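Local coordinates for putative phosphohistidine phosphatase SixA (Agrobacterium tumefaciens, PDB 2RFL), which probably removes phosphate from phosphohistidine in proteins, as a SixA-like member of branch 1 of the histidine phosphatase superfamily, at residues R54-R65 with I81-Y90; F140-Q150 with W161-P169. One frame throughout, in Å; residues are numbered along the deposited sequence. Where two conformers were deposited one is given.

Contact 1 of 2, residues R54-R65 with I81-Y90; sequences RPDLILSSTAAR and IDIVYIDEMY
Strands 57-60 and 82-85 run parallel, their axes 4.5 Å apart at an angle of 18°. D82 N, I58 N, V84 N, S60 N and I86 N bond in turn to D56 O, D82 O, I58 O, V84 O and S60 O. I58 CD1 lies 3.7 Å from I83 CG2 on the same sheet face, and it also packs against I81 CG2 and CD1, just before strand 82-85. On the face of I58 and I83, S60 CB approaches the Y85 ring obliquely at CE1, 3.8 Å away. The edge of that ring, at CD1, has S61 O near its plane. Helix 64-77 joins the two strands, so this is a beta-alpha-beta crossover, and R67 of that helix makes a cation-pi contact with Y85. The other sheet face carries L57, whose CD1 reaches V84 CG2 at 3.8 Å. Beyond the strands, in one of two modelled conformers, S61 OG accepts from A63 N in an ST turn and bonds to H115 NE2. R65 NH2 lies at the edge of the Y90 ring, 3.6 Å from CE1, with the guanidinium and ring planes 80° apart. D28 joins this pair by a salt bridge to R65 and a hydrogen bond to Y90 OH.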
loop_
_atom_site.group_PDB
_atom_site.type_symbol
_atom_site.label_atom_id
_atom_site.label_comp_id
_atom_site.label_asym_id
_atom_site.label_seq_id
_atom_site.Cartn_x
_atom_site.Cartn_y
_atom_site.Cartn_z
ATOM N N ARG A 54 -8.938 1.970 8.578
ATOM C CA ARG A 54 -8.612 0.639 9.100
ATOM C C ARG A 54 -9.016 -0.475 8.113
ATOM O O ARG A 54 -10.186 -0.589 7.756
ATOM C CB ARG A 54 -9.284 0.415 10.470
ATOM C CG ARG A 54 -8.902 -0.877 11.192
ATOM C CD ARG A 54 -9.868 -1.259 12.299
ATOM N NE ARG A 54 -10.199 -2.690 12.225
ATOM C CZ ARG A 54 -9.561 -3.686 12.867
ATOM N NH1 ARG A 54 -9.951 -4.948 12.690
ATOM N NH2 ARG A 54 -8.529 -3.449 13.670
ATOM N N PRO A 55 -8.035 -1.284 7.655
ATOM C CA PRO A 55 -8.355 -2.393 6.774
ATOM C C PRO A 55 -8.589 -3.670 7.541
ATOM O O PRO A 55 -7.975 -3.894 8.568
ATOM C CB PRO A 55 -7.104 -2.506 5.883
ATOM C CG PRO A 55 -6.028 -1.650 6.588
ATOM C CD PRO A 55 -6.586 -1.198 7.880
ATOM N N ASP A 56 -9.505 -4.488 7.037
ATOM C CA ASP A 56 -9.785 -5.825 7.592
ATOM C C ASP A 56 -8.610 -6.771 7.383
ATOM O O ASP A 56 -8.215 -7.468 8.284
ATOM C CB ASP A 56 -11.027 -6.397 6.926
ATOM C CG ASP A 56 -12.178 -5.428 6.937
ATOM O OD1 ASP A 56 -12.225 -4.532 7.814
ATOM O OD2 ASP A 56 -13.051 -5.561 6.081
ATOM N N LEU A 57 -8.070 -6.756 6.164
ATOM C CA LEU A 57 -6.920 -7.576 5.758
ATOM C C LEU A 57 -5.738 -6.754 5.157
ATOM O O LEU A 57 -5.942 -5.902 4.289
ATOM C CB LEU A 57 -7.394 -8.655 4.772
ATOM C CG LEU A 57 -6.295 -9.438 4.040
ATOM C CD1 LEU A 57 -5.556 -10.476 4.883
ATOM C CD2 LEU A 57 -6.899 -10.050 2.794
ATOM N N ILE A 58 -4.532 -7.027 5.643
ATOM C CA ILE A 58 -3.289 -6.475 5.094
ATOM C C ILE A 58 -2.462 -7.537 4.382
ATOM O O ILE A 58 -2.026 -8.491 5.031
ATOM C CB ILE A 58 -2.356 -5.868 6.189
ATOM C CG1 ILE A 58 -3.035 -4.709 6.913
ATOM C CG2 ILE A 58 -1.029 -5.392 5.578
ATOM C CD1 ILE A 58 -2.444 -4.407 8.261
ATOM N N LEU A 59 -2.223 -7.352 3.067
ATOM C CA LEU A 59 -1.314 -8.211 2.272
ATOM C C LEU A 59 0.000 -7.493 1.986
ATOM O O LEU A 59 0.031 -6.415 1.413
ATOM C CB LEU A 59 -1.958 -8.638 0.962
ATOM C CG LEU A 59 -3.304 -9.354 0.993
ATOM C CD1 LEU A 59 -3.891 -9.685 -0.386
ATOM C CD2 LEU A 59 -3.148 -10.575 1.898
ATOM N N SER A 60 1.100 -8.078 2.421
ATOM C CA SER A 60 2.402 -7.396 2.361
ATOM C C SER A 60 3.462 -8.298 1.779
ATOM O O SER A 60 3.407 -9.496 1.979
ATOM C CB SER A 60 2.857 -6.985 3.764
ATOM O OG SER A 60 4.184 -6.432 3.794
ATOM N N SER A 61 4.428 -7.698 1.079
ATOM C CA SER A 61 5.715 -8.316 0.802
ATOM C C SER A 61 6.326 -8.873 2.104
ATOM O O SER A 61 6.105 -8.359 3.228
ATOM C CB SER A 61 6.675 -7.289 0.141
ATOM O OG SER A 61 7.999 -7.769 -0.149
ATOM N N THR A 62 7.109 -9.924 1.942
ATOM C CA THR A 62 7.855 -10.452 3.014
ATOM C C THR A 62 9.130 -9.640 3.191
ATOM O O THR A 62 9.802 -9.824 4.198
ATOM C CB THR A 62 8.189 -11.926 2.740
ATOM O OG1 THR A 62 8.586 -12.053 1.375
ATOM C CG2 THR A 62 6.978 -12.773 2.970
ATOM N N ALA A 63 9.473 -8.754 2.222
ATOM C CA ALA A 63 10.780 -8.045 2.285
ATOM C C ALA A 63 10.850 -7.225 3.562
ATOM O O ALA A 63 9.929 -6.501 3.871
ATOM C CB ALA A 63 11.024 -7.175 1.070
ATOM N N ALA A 64 11.933 -7.352 4.312
ATOM C CA ALA A 64 12.012 -6.655 5.576
ATOM C C ALA A 64 11.380 -5.231 5.503
ATOM O O ALA A 64 10.490 -4.927 6.305
ATOM C CB ALA A 64 13.375 -6.618 6.043
ATOM N N ARG A 65 11.783 -4.394 4.536
ATOM C CA ARG A 65 11.275 -3.023 4.448
ATOM C C ARG A 65 9.748 -2.947 4.348
ATOM O O ARG A 65 9.159 -1.896 4.582
ATOM C CB ARG A 65 11.927 -2.228 3.301
ATOM C CG ARG A 65 11.398 -2.517 1.866
ATOM C CD ARG A 65 12.275 -1.728 0.803
ATOM N NE ARG A 65 12.328 -2.288 -0.570
ATOM C CZ ARG A 65 13.112 -3.307 -0.956
ATOM N NH1 ARG A 65 13.932 -3.943 -0.103
ATOM N NH2 ARG A 65 13.083 -3.703 -2.224
ATOM N N ILE A 81 -5.823 -6.229 13.109
ATOM C CA ILE A 81 -5.861 -6.446 11.672
ATOM C C ILE A 81 -5.314 -7.798 11.250
ATOM O O ILE A 81 -4.323 -8.230 11.743
ATOM C CB ILE A 81 -5.001 -5.411 10.970
ATOM C CG1 ILE A 81 -5.320 -4.015 11.454
ATOM C CG2 ILE A 81 -5.174 -5.515 9.523
ATOM C CD1 ILE A 81 -4.851 -2.990 10.605
ATOM N N ASP A 82 -5.964 -8.430 10.298
ATOM C CA ASP A 82 -5.439 -9.582 9.608
ATOM C C ASP A 82 -4.298 -9.263 8.717
ATOM O O ASP A 82 -4.427 -8.465 7.862
ATOM C CB ASP A 82 -6.498 -10.152 8.714
ATOM C CG ASP A 82 -7.344 -11.134 9.387
ATOM O OD1 ASP A 82 -6.911 -12.239 9.535
ATOM O OD2 ASP A 82 -8.458 -10.853 9.757
ATOM N N ILE A 83 -3.186 -9.941 8.880
ATOM C CA ILE A 83 -2.053 -9.690 7.995
ATOM C C ILE A 83 -1.411 -10.967 7.442
ATOM O O ILE A 83 -1.151 -11.938 8.162
ATOM C CB ILE A 83 -1.004 -8.675 8.564
ATOM C CG1 ILE A 83 0.243 -9.360 9.119
ATOM C CG2 ILE A 83 -1.607 -7.725 9.583
ATOM C CD1 ILE A 83 0.152 -9.766 10.578
ATOM N N VAL A 84 -1.182 -10.957 6.140
ATOM C CA VAL A 84 -0.553 -12.088 5.474
ATOM C C VAL A 84 0.642 -11.675 4.623
ATOM O O VAL A 84 0.621 -10.659 3.900
ATOM C CB VAL A 84 -1.536 -12.820 4.600
ATOM C CG1 VAL A 84 -2.526 -13.585 5.463
ATOM C CG2 VAL A 84 -2.200 -11.787 3.737
ATOM N N TYR A 85 1.664 -12.511 4.711
ATOM C CA TYR A 85 2.907 -12.290 4.026
ATOM C C TYR A 85 3.142 -13.211 2.825
ATOM O O TYR A 85 3.002 -14.413 2.906
ATOM C CB TYR A 85 4.025 -12.382 5.030
ATOM C CG TYR A 85 3.968 -11.265 6.030
ATOM C CD1 TYR A 85 4.397 -9.994 5.685
ATOM C CD2 TYR A 85 3.450 -11.474 7.313
ATOM C CE1 TYR A 85 4.354 -8.951 6.604
ATOM C CE2 TYR A 85 3.407 -10.440 8.241
ATOM C CZ TYR A 85 3.859 -9.186 7.872
ATOM O OH TYR A 85 3.833 -8.155 8.759
ATOM N N ILE A 86 3.514 -12.590 1.719
ATOM C CA ILE A 86 3.462 -13.176 0.424
ATOM C C ILE A 86 4.755 -12.796 -0.246
ATOM O O ILE A 86 4.900 -11.652 -0.700
ATOM C CB ILE A 86 2.268 -12.568 -0.347
ATOM C CG1 ILE A 86 0.949 -12.843 0.417
ATOM C CG2 ILE A 86 2.259 -13.018 -1.841
ATOM C CD1 ILE A 86 -0.277 -12.488 -0.294
ATOM N N ASP A 87 5.693 -13.749 -0.287
ATOM C CA ASP A 87 7.027 -13.548 -0.871
ATOM C C ASP A 87 6.940 -13.027 -2.314
ATOM O O ASP A 87 7.724 -12.166 -2.721
ATOM C CB ASP A 87 7.858 -14.854 -0.850
ATOM C CG ASP A 87 8.556 -15.146 0.513
ATOM O OD1 ASP A 87 9.326 -14.332 1.065
ATOM O OD2 ASP A 87 8.374 -16.269 1.011
ATOM N N GLU A 88 5.952 -13.527 -3.055
ATOM C CA GLU A 88 5.735 -13.181 -4.465
ATOM C C GLU A 88 5.264 -11.720 -4.729
ATOM O O GLU A 88 5.056 -11.308 -5.875
ATOM C CB GLU A 88 4.773 -14.197 -5.073
ATOM C CG GLU A 88 4.978 -14.456 -6.556
ATOM C CD GLU A 88 6.048 -15.482 -6.843
ATOM O OE1 GLU A 88 6.915 -15.704 -5.968
ATOM O OE2 GLU A 88 6.035 -16.069 -7.947
HETATM N N MSE A 89 5.104 -10.958 -3.651
HETATM C CA MSE A 89 4.878 -9.522 -3.754
HETATM C C MSE A 89 6.197 -8.764 -3.867
HETATM O O MSE A 89 6.217 -7.585 -4.218
HETATM C CB MSE A 89 4.083 -9.017 -2.548
HETATM C CG MSE A 89 2.576 -9.141 -2.703
HETATM SE SE MSE A 89 1.598 -8.296 -1.242
HETATM C CE MSE A 89 1.402 -6.511 -2.001
ATOM N N TYR A 90 7.295 -9.450 -3.568
ATOM C CA TYR A 90 8.627 -8.910 -3.814
ATOM C C TYR A 90 9.181 -9.395 -5.149
ATOM O O TYR A 90 9.173 -10.593 -5.437
ATOM C CB TYR A 90 9.578 -9.294 -2.679
ATOM C CG TYR A 90 11.014 -8.885 -2.919
ATOM C CD1 TYR A 90 11.419 -7.569 -2.750
ATOM C CD2 TYR A 90 11.964 -9.818 -3.314
ATOM C CE1 TYR A 90 12.731 -7.191 -2.968
ATOM C CE2 TYR A 90 13.278 -9.450 -3.535
ATOM C CZ TYR A 90 13.656 -8.136 -3.360
ATOM O OH TYR A 90 14.963 -7.765 -3.579
#

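Contact 2 of 2, residues F140-Q150 with W161-P169; sequences FPTSGLAVLDQ and WRLIDFLAP
F166 directs its ring edge at the face of F140 in a T-shaped stack. The planes are 69° apart, and F166 CZ stands over the centre of the F140 ring. F166 CG is anti to the backbone N (chi1 -157°), which swings the ring across the neighbouring strand. One ring face therefore lies over the backbone, with L145 O and A146 N each 3.8 Å above its plane, toward the rim. A146 CB touches F166 CE2 at 3.7 Å and also meets L163 CD1. On the other sheet face, L145 and L167 lie side by side, CD2 to CD1 3.8 Å. At the far end W161 and Q150 run alongside each other, with Q150 CG 3.4 Å from W161 CZ3. The amide stands nearly upright to the indole plane, at 87°. I164 CG1 packs on the carboxylate of D149, 3.6 Å from OD2, and that oxygen also forms a salt bridge with R10.

The backbone sets these positions. L145 pairs with L167, and D149 with R162, each through two hydrogen bonds. Between them V147 O accepts from I164 N at 2.9 Å and weakly from D165 N. I164 and D165 thus both face V147. V147 N returns a bond to D165 O, and D165 OD2 is held by Y53 OH. A type II turn from P141 to G144 leads into strand 145-149. Further out, strand 10-15 hydrogen-bonds to the other edge of strand 145-149, L123 of helix 118-127 touches both F140 and L148, and L47 of helix 35-51 packs on L167 across the sheet. The arrangement is an antiparallel pair with a classic beta bulge, forming one edge of the sheet in an alpha-beta-alpha sandwich.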
loop_
_atom_site.group_PDB
_atom_site.type_symbol
_atom_site.label_atom_id
_atom_site.label_comp_id
_atom_site.label_asym_id
_atom_site.label_seq_id
_atom_site.Cartn_x
_atom_site.Cartn_y
_atom_site.Cartn_z
ATOM N N PHE A 140 4.541 7.627 -7.399
ATOM C CA PHE A 140 3.972 7.038 -6.174
ATOM C C PHE A 140 5.081 6.910 -5.103
ATOM O O PHE A 140 5.931 5.995 -5.173
ATOM C CB PHE A 140 3.353 5.683 -6.534
ATOM C CG PHE A 140 2.371 5.148 -5.543
ATOM C CD1 PHE A 140 2.700 5.014 -4.193
ATOM C CD2 PHE A 140 1.118 4.716 -5.971
ATOM C CE1 PHE A 140 1.805 4.487 -3.256
ATOM C CE2 PHE A 140 0.203 4.186 -5.054
ATOM C CZ PHE A 140 0.566 4.077 -3.671
ATOM N N PRO A 141 5.093 7.845 -4.128
ATOM C CA PRO A 141 6.154 7.969 -3.135
ATOM C C PRO A 141 6.156 6.866 -2.038
ATOM O O PRO A 141 5.186 6.102 -1.907
ATOM C CB PRO A 141 5.880 9.360 -2.527
ATOM C CG PRO A 141 4.384 9.552 -2.658
ATOM C CD PRO A 141 4.022 8.854 -3.934
ATOM N N THR A 142 7.250 6.799 -1.275
ATOM C CA THR A 142 7.382 5.850 -0.178
ATOM C C THR A 142 6.474 6.195 0.969
ATOM O O THR A 142 6.389 7.340 1.370
ATOM C CB THR A 142 8.802 5.781 0.409
ATOM O OG1 THR A 142 9.227 7.087 0.843
ATOM C CG2 THR A 142 9.771 5.145 -0.581
ATOM N N SER A 143 5.840 5.184 1.533
ATOM C CA SER A 143 4.732 5.356 2.514
ATOM C C SER A 143 3.589 6.250 2.054
ATOM O O SER A 143 2.911 6.844 2.898
ATOM C CB SER A 143 5.202 5.779 3.898
ATOM O OG SER A 143 4.139 5.492 4.792
ATOM N N GLY A 144 3.387 6.310 0.719
ATOM C CA GLY A 144 2.217 6.946 0.088
ATOM C C GLY A 144 1.022 6.005 0.170
ATOM O O GLY A 144 1.138 4.817 -0.097
ATOM N N LEU A 145 -0.121 6.519 0.588
ATOM C CA LEU A 145 -1.341 5.703 0.726
ATOM C C LEU A 145 -2.531 6.210 -0.105
ATOM O O LEU A 145 -3.142 7.232 0.212
ATOM C CB LEU A 145 -1.749 5.597 2.186
ATOM C CG LEU A 145 -3.098 5.005 2.586
ATOM C CD1 LEU A 145 -3.022 3.465 2.513
ATOM C CD2 LEU A 145 -3.521 5.507 4.002
ATOM N N ALA A 146 -2.862 5.451 -1.147
ATOM C CA ALA A 146 -4.038 5.657 -1.941
ATOM C C ALA A 146 -5.200 4.964 -1.245
ATOM O O ALA A 146 -5.071 3.823 -0.780
ATOM C CB ALA A 146 -3.816 5.065 -3.244
ATOM N N VAL A 147 -6.314 5.683 -1.136
ATOM C CA VAL A 147 -7.593 5.182 -0.598
ATOM C C VAL A 147 -8.628 5.188 -1.733
ATOM O O VAL A 147 -8.981 6.248 -2.256
ATOM C CB VAL A 147 -8.137 6.054 0.584
ATOM C CG1 VAL A 147 -9.368 5.422 1.230
ATOM C CG2 VAL A 147 -7.052 6.291 1.631
ATOM N N LEU A 148 -9.103 4.003 -2.099
ATOM C CA LEU A 148 -9.954 3.845 -3.257
ATOM C C LEU A 148 -11.297 3.221 -2.927
ATOM O O LEU A 148 -11.380 2.345 -2.092
ATOM C CB LEU A 148 -9.237 3.043 -4.332
ATOM C CG LEU A 148 -7.949 3.692 -4.804
ATOM C CD1 LEU A 148 -6.749 2.755 -4.607
ATOM C CD2 LEU A 148 -8.117 4.042 -6.212
ATOM N N ASP A 149 -12.338 3.703 -3.594
ATOM C CA ASP A 149 -13.696 3.186 -3.444
ATOM C C ASP A 149 -14.297 2.905 -4.805
ATOM O O ASP A 149 -13.872 3.481 -5.835
ATOM C CB ASP A 149 -14.616 4.174 -2.687
ATOM C CG ASP A 149 -14.507 4.061 -1.161
ATOM O OD1 ASP A 149 -14.784 2.989 -0.587
ATOM O OD2 ASP A 149 -14.161 5.070 -0.516
ATOM N N GLN A 150 -15.278 1.999 -4.782
ATOM C CA GLN A 150 -16.177 1.720 -5.906
ATOM C C GLN A 150 -17.246 2.810 -6.094
ATOM O O GLN A 150 -17.015 3.850 -6.702
ATOM C CB GLN A 150 -16.901 0.399 -5.656
ATOM C CG GLN A 150 -15.996 -0.796 -5.513
ATOM C CD GLN A 150 -16.769 -2.090 -5.391
ATOM O OE1 GLN A 150 -17.863 -2.242 -5.947
ATOM N NE2 GLN A 150 -16.190 -3.042 -4.694
ATOM N N TRP A 161 -13.315 1.935 -10.161
ATOM C CA TRP A 161 -12.600 2.424 -8.949
ATOM C C TRP A 161 -12.434 3.960 -8.923
ATOM O O TRP A 161 -11.986 4.558 -9.897
ATOM C CB TRP A 161 -11.221 1.750 -8.758
ATOM C CG TRP A 161 -11.255 0.286 -8.414
ATOM C CD1 TRP A 161 -10.824 -0.751 -9.193
ATOM C CD2 TRP A 161 -11.738 -0.315 -7.198
ATOM N NE1 TRP A 161 -11.006 -1.949 -8.558
ATOM C CE2 TRP A 161 -11.572 -1.717 -7.329
ATOM C CE3 TRP A 161 -12.317 0.189 -6.025
ATOM C CZ2 TRP A 161 -11.959 -2.617 -6.321
ATOM C CZ3 TRP A 161 -12.683 -0.724 -5.005
ATOM C CH2 TRP A 161 -12.517 -2.095 -5.170
ATOM N N ARG A 162 -12.787 4.595 -7.815
ATOM C CA ARG A 162 -12.545 6.057 -7.680
ATOM C C ARG A 162 -11.483 6.333 -6.605
ATOM O O ARG A 162 -11.571 5.789 -5.499
ATOM C CB ARG A 162 -13.830 6.808 -7.313
ATOM C CG ARG A 162 -15.130 6.349 -7.966
ATOM C CD ARG A 162 -15.155 6.541 -9.474
ATOM N NE ARG A 162 -14.626 7.841 -9.865
ATOM C CZ ARG A 162 -15.347 8.954 -9.909
ATOM N NH1 ARG A 162 -14.788 10.096 -10.263
ATOM N NH2 ARG A 162 -16.626 8.914 -9.592
ATOM N N LEU A 163 -10.487 7.160 -6.898
ATOM C CA LEU A 163 -9.579 7.583 -5.817
ATOM C C LEU A 163 -10.265 8.638 -4.987
ATOM O O LEU A 163 -10.859 9.569 -5.543
ATOM C CB LEU A 163 -8.243 8.113 -6.346
ATOM C CG LEU A 163 -7.294 8.589 -5.254
ATOM C CD1 LEU A 163 -6.333 7.504 -4.765
ATOM C CD2 LEU A 163 -6.526 9.791 -5.761
ATOM N N ILE A 164 -10.139 8.530 -3.668
ATOM C CA ILE A 164 -11.034 9.208 -2.698
ATOM C C ILE A 164 -10.216 10.060 -1.702
ATOM O O ILE A 164 -10.759 11.025 -1.057
ATOM C CB ILE A 164 -11.896 8.105 -1.968
ATOM C CG1 ILE A 164 -13.065 7.654 -2.833
ATOM C CG2 ILE A 164 -12.305 8.441 -0.513
ATOM C CD1 ILE A 164 -14.280 8.483 -2.787
ATOM N N ASP A 165 -8.933 9.673 -1.576
ATOM C CA ASP A 165 -7.909 10.328 -0.752
ATOM C C ASP A 165 -6.497 9.767 -1.059
ATOM O O ASP A 165 -6.336 8.620 -1.449
ATOM C CB ASP A 165 -8.238 10.152 0.742
ATOM C CG ASP A 165 -7.604 11.237 1.637
ATOM O OD1 ASP A 165 -6.840 12.103 1.126
ATOM O OD2 ASP A 165 -7.880 11.233 2.864
ATOM N N PHE A 166 -5.471 10.592 -0.879
ATOM C CA PHE A 166 -4.089 10.142 -0.948
ATOM C C PHE A 166 -3.242 10.759 0.170
ATOM O O PHE A 166 -3.310 11.973 0.392
ATOM C CB PHE A 166 -3.482 10.466 -2.313
ATOM C CG PHE A 166 -2.313 9.593 -2.682
ATOM C CD1 PHE A 166 -1.048 9.808 -2.126
ATOM C CD2 PHE A 166 -2.465 8.553 -3.589
ATOM C CE1 PHE A 166 0.042 8.996 -2.471
ATOM C CE2 PHE A 166 -1.382 7.733 -3.936
ATOM C CZ PHE A 166 -0.127 7.960 -3.369
ATOM N N LEU A 167 -2.453 9.928 0.866
ATOM C CA LEU A 167 -1.505 10.417 1.870
ATOM C C LEU A 167 -0.038 10.322 1.447
ATOM O O LEU A 167 0.424 9.274 1.032
ATOM C CB LEU A 167 -1.739 9.755 3.243
ATOM C CG LEU A 167 -3.133 9.961 3.868
ATOM C CD1 LEU A 167 -3.388 9.127 5.120
ATOM C CD2 LEU A 167 -3.469 11.472 4.129
ATOM N N ALA A 168 0.663 11.450 1.513
ATOM C CA ALA A 168 2.108 11.539 1.302
ATOM C C ALA A 168 2.765 12.358 2.427
ATOM O O ALA A 168 2.092 13.163 3.087
ATOM C CB ALA A 168 2.407 12.159 -0.034
ATOM N N PRO A 169 4.072 12.126 2.692
ATOM C CA PRO A 169 4.784 13.007 3.605
ATOM C C PRO A 169 5.295 14.256 2.896
ATOM O O PRO A 169 5.901 15.118 3.538
ATOM C CB PRO A 169 5.957 12.137 4.087
ATOM C CG PRO A 169 5.767 10.795 3.466
ATOM C CD PRO A 169 4.943 11.026 2.253
#

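How the contacts relate
Contact 1 comes first along the chain and closes before contact 2 opens. Both belong to the same six-stranded mixed sheet, on opposite sides of the chain's centre. Their centres are about 17 Å apart, and their nearest atoms about 7 Å, so they do not touch. Strands 109-114 and 10-15 lie between the two pairs. Contact 1 supplies the parallel edge, ending in strand 82-85. Contact 2 supplies the antiparallel edge, ending in strand 162-167. The loop after strand 109-114 reaches both: N116 bonds to F140 O of contact 2, and H115 meets the Y90 ring of contact 1. The two pairs are thus the outer edges of one histidine phosphatase sheet within this chain.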